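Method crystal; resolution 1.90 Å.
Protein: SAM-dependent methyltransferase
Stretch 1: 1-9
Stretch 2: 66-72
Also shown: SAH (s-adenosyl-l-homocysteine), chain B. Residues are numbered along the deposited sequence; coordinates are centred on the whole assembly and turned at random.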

# COMPACT_ATOMS: atom_id res chain seq x y z
N MSE A 1 -27.50 43.96 18.59
CA MSE A 1 -27.39 42.54 18.14
C MSE A 1 -26.26 41.77 18.83
O MSE A 1 -25.48 42.29 19.65
N ASP A 2 -26.22 40.48 18.51
CA ASP A 2 -25.47 39.49 19.26
C ASP A 2 -25.11 38.33 18.36
O ASP A 2 -25.47 38.30 17.18
N ILE A 3 -24.41 37.36 18.93
CA ILE A 3 -24.17 36.07 18.27
C ILE A 3 -25.31 35.11 18.65
O ILE A 3 -26.05 35.38 19.59
N PRO A 4 -25.49 34.02 17.90
CA PRO A 4 -26.59 33.11 18.24
C PRO A 4 -26.49 32.51 19.65
O PRO A 4 -25.40 32.29 20.20
N ARG A 5 -27.65 32.23 20.19
CA ARG A 5 -27.79 31.91 21.59
C ARG A 5 -27.03 30.66 22.00
O ARG A 5 -26.52 30.58 23.12
N ILE A 6 -26.99 29.69 21.10
CA ILE A 6 -26.33 28.44 21.36
C ILE A 6 -24.83 28.59 21.67
O ILE A 6 -24.31 27.84 22.47
N PHE A 7 -24.16 29.54 21.00
CA PHE A 7 -22.75 29.80 21.29
C PHE A 7 -22.59 30.38 22.65
O PHE A 7 -21.65 30.03 23.30
N ASN A 8 -23.51 31.26 23.07
CA ASN A 8 -23.40 31.86 24.38
C ASN A 8 -23.61 30.77 25.43
O ASN A 8 -22.91 30.75 26.44
N ILE A 9 -24.51 29.83 25.17
CA ILE A 9 -24.75 28.73 26.11
C ILE A 9 -23.54 27.76 26.23
O ILE A 9 -23.13 27.41 27.31
N ASP A 66 -16.04 43.09 20.30
CA ASP A 66 -16.71 41.82 20.16
C ASP A 66 -18.21 42.00 20.02
O ASP A 66 -18.83 42.87 20.70
N LEU A 67 -18.79 41.17 19.16
CA LEU A 67 -20.23 41.20 18.89
C LEU A 67 -21.09 40.60 20.02
O LEU A 67 -22.30 40.89 20.11
N SER A 68 -20.51 39.73 20.84
CA SER A 68 -21.28 39.10 21.93
C SER A 68 -21.41 40.04 23.14
O SER A 68 -20.41 40.56 23.68
N GLN A 69 -22.64 40.22 23.60
CA GLN A 69 -22.88 41.04 24.77
C GLN A 69 -22.35 40.36 26.01
O GLN A 69 -21.65 40.96 26.82
N LEU A 70 -22.66 39.07 26.12
CA LEU A 70 -22.16 38.24 27.22
C LEU A 70 -20.62 38.30 27.32
O LEU A 70 -20.08 38.63 28.39
N PHE A 71 -19.95 38.00 26.22
CA PHE A 71 -18.48 37.90 26.26
C PHE A 71 -17.85 39.29 26.52
O PHE A 71 -16.84 39.40 27.22
N THR A 72 -18.44 40.35 26.00
CA THR A 72 -18.03 41.71 26.35
C THR A 72 -18.12 41.98 27.87
O THR A 72 -17.18 42.52 28.48

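The striking feature here is a side chain that starts off in the wrong direction: the CA-to-CB bond of Asp2 points away from the second stretch, yet its carboxylate becomes the polar hub of the contact. An off-well chi1 of -140° brings the end back. Asp2 OD2 then accepts from Gln69 N at 3.2 Å, meeting a backbone amide in the first turn of the helix, while Asp2 OD1 accepts from its own neighbour Ile3 N (2.9 Å) and from Asn8 ND2 (3.2 Å). Water 1 extends the hub, donating to Asp2 OD1 at 2.8 Å and accepting from Leu70 N at 2.7 Å, so a second helix-start amide is served through solvent.

Asn8, chi1 m, carries the network onward. Its amide nitrogen holds Asp2, and its OD1 accepts from Ser68 OG at 3.1 Å. Ser68, chi1 t, is the N-cap: the same OG accepts from Phe71 N at 3.0 Å, so one hydroxyl caps its helix and spends its proton across the contact. The rule to read here is economy: a capping hydroxyl still has a proton to give to a partner across the contact.

Apolar packing runs beside this chain. Ile3, with chi1 p and chi2 t, sends CD1 to 3.7 Å from Phe71 CE2 and CG2 to 4.1 Å from Leu67 CB. Phe71, chi1 m, receives Asn8 OD1 over one face, 3.6 Å from Phe71 CZ. Leu67 (t, p) gives up the most surface of any residue here; its CD1 lies 4.0 Å from CG of the poorly ordered selenomethionine Met1. Leu70 (t, p) points toward the first stretch, placing CD2 4.0 Å from Asn8 O.

The cofactor product borders the same cluster. SAH O3' and O2' donate to Asp66 OD1 (2.7 Å) and OD2 (2.6 Å), and Asp66 OD2 also accepts from Ser68 N at 2.8 Å. SAH O2' sits 3.4 Å from Ile3 CG2.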

# COMPACT_ATOMS: atom_id res chain seq x y z
CB MSE A 1 -27.39 42.47 16.59
CG MSE A 1 -26.05 42.59 15.85
SE MSE A 1 -25.96 41.38 14.26
CE MSE A 1 -24.56 42.22 13.13
CB ASP A 2 -26.32 38.97 20.43
CG ASP A 2 -25.51 38.79 21.70
OD1 ASP A 2 -24.70 37.87 21.81
OD2 ASP A 2 -25.64 39.62 22.58
CB ILE A 3 -22.76 35.54 18.59
CG1 ILE A 3 -22.63 35.11 20.07
CG2 ILE A 3 -21.69 36.58 18.23
CD1 ILE A 3 -21.33 34.38 20.36
CB PRO A 4 -26.45 31.98 17.21
CG PRO A 4 -25.72 32.61 16.06
CD PRO A 4 -24.73 33.56 16.72
CB ARG A 5 -29.27 31.71 21.91
CG ARG A 5 -29.58 31.54 23.38
CD ARG A 5 -31.10 31.54 23.58
NE ARG A 5 -31.36 31.02 24.92
CZ ARG A 5 -32.13 29.98 25.23
NH1 ARG A 5 -32.20 29.65 26.53
NH2 ARG A 5 -32.85 29.31 24.32
CB ILE A 6 -26.47 27.46 20.19
CG1 ILE A 6 -26.09 26.02 20.63
CG2 ILE A 6 -25.66 27.90 18.95
CD1 ILE A 6 -27.30 25.22 21.04
CB PHE A 7 -22.12 30.75 20.27
CG PHE A 7 -22.10 30.18 18.91
CD1 PHE A 7 -21.21 29.15 18.60
CD2 PHE A 7 -23.01 30.59 17.95
CE1 PHE A 7 -21.20 28.57 17.34
CE2 PHE A 7 -23.03 30.01 16.68
CZ PHE A 7 -22.13 29.00 16.38
CB ASN A 8 -24.37 33.07 24.55
CG ASN A 8 -23.90 34.32 23.81
OD1 ASN A 8 -22.70 34.62 23.73
ND2 ASN A 8 -24.85 35.10 23.32
CB ILE A 9 -25.98 27.92 25.69
CG1 ILE A 9 -27.26 28.76 25.94
CG2 ILE A 9 -26.06 26.61 26.45
CD1 ILE A 9 -28.49 28.20 25.25
CB ASP A 66 -16.40 40.86 21.30
CG ASP A 66 -16.69 39.38 20.92
OD1 ASP A 66 -15.77 38.73 20.35
OD2 ASP A 66 -17.84 38.87 21.16
CB LEU A 67 -20.51 40.44 17.59
CG LEU A 67 -21.89 40.52 16.96
CD1 LEU A 67 -22.25 41.98 16.76
CD2 LEU A 67 -21.94 39.75 15.64
CB SER A 68 -20.58 37.81 22.41
OG SER A 68 -21.24 37.32 23.58
CB GLN A 69 -24.38 41.33 24.92
CG GLN A 69 -24.62 42.48 25.87
CD GLN A 69 -26.09 42.88 25.98
OE1 GLN A 69 -26.78 43.09 24.98
NE2 GLN A 69 -26.58 42.99 27.21
CB LEU A 70 -22.64 36.78 27.08
CG LEU A 70 -22.12 35.83 28.19
CD1 LEU A 70 -22.55 36.31 29.58
CD2 LEU A 70 -22.56 34.40 27.95
CB PHE A 71 -17.87 37.29 24.98
CG PHE A 71 -18.40 35.91 24.60
CD1 PHE A 71 -19.02 35.04 25.52
CD2 PHE A 71 -18.23 35.46 23.27
CE1 PHE A 71 -19.49 33.79 25.12
CE2 PHE A 71 -18.69 34.19 22.88
CZ PHE A 71 -19.34 33.38 23.81
CB THR A 72 -18.79 42.79 25.54
OG1 THR A 72 -18.48 42.67 24.14
CG2 THR A 72 -18.38 44.18 26.01
N SAH B . -10.42 35.96 19.94
CA SAH B . -11.34 35.39 21.00
CB SAH B . -12.66 34.98 20.39
CG SAH B . -12.64 33.93 19.28
SD SAH B . -14.25 33.25 18.92
C SAH B . -10.72 34.23 21.75
O SAH B . -9.79 33.59 21.23
OXT SAH B . -11.14 33.89 22.88
C5' SAH B . -14.98 34.32 17.66
C4' SAH B . -15.46 35.64 18.28
O4' SAH B . -15.88 36.54 17.24
C3' SAH B . -16.65 35.48 19.24
O3' SAH B . -16.27 36.06 20.51
C2' SAH B . -17.80 36.26 18.60
O2' SAH B . -18.59 36.97 19.54
C1' SAH B . -17.04 37.24 17.75
N9 SAH B . -17.68 37.85 16.58
C8 SAH B . -18.40 37.20 15.61
N7 SAH B . -18.76 38.04 14.66
C5 SAH B . -18.23 39.28 15.04
C6 SAH B . -18.28 40.57 14.46
N6 SAH B . -18.93 40.79 13.29
N1 SAH B . -17.65 41.60 15.08
C2 SAH B . -17.01 41.36 16.25
N3 SAH B . -16.93 40.18 16.89
C4 SAH B . -17.56 39.16 16.22
O HOH W 1 -24.56 37.77 24.65
O HOH W 2 -27.25 42.00 22.43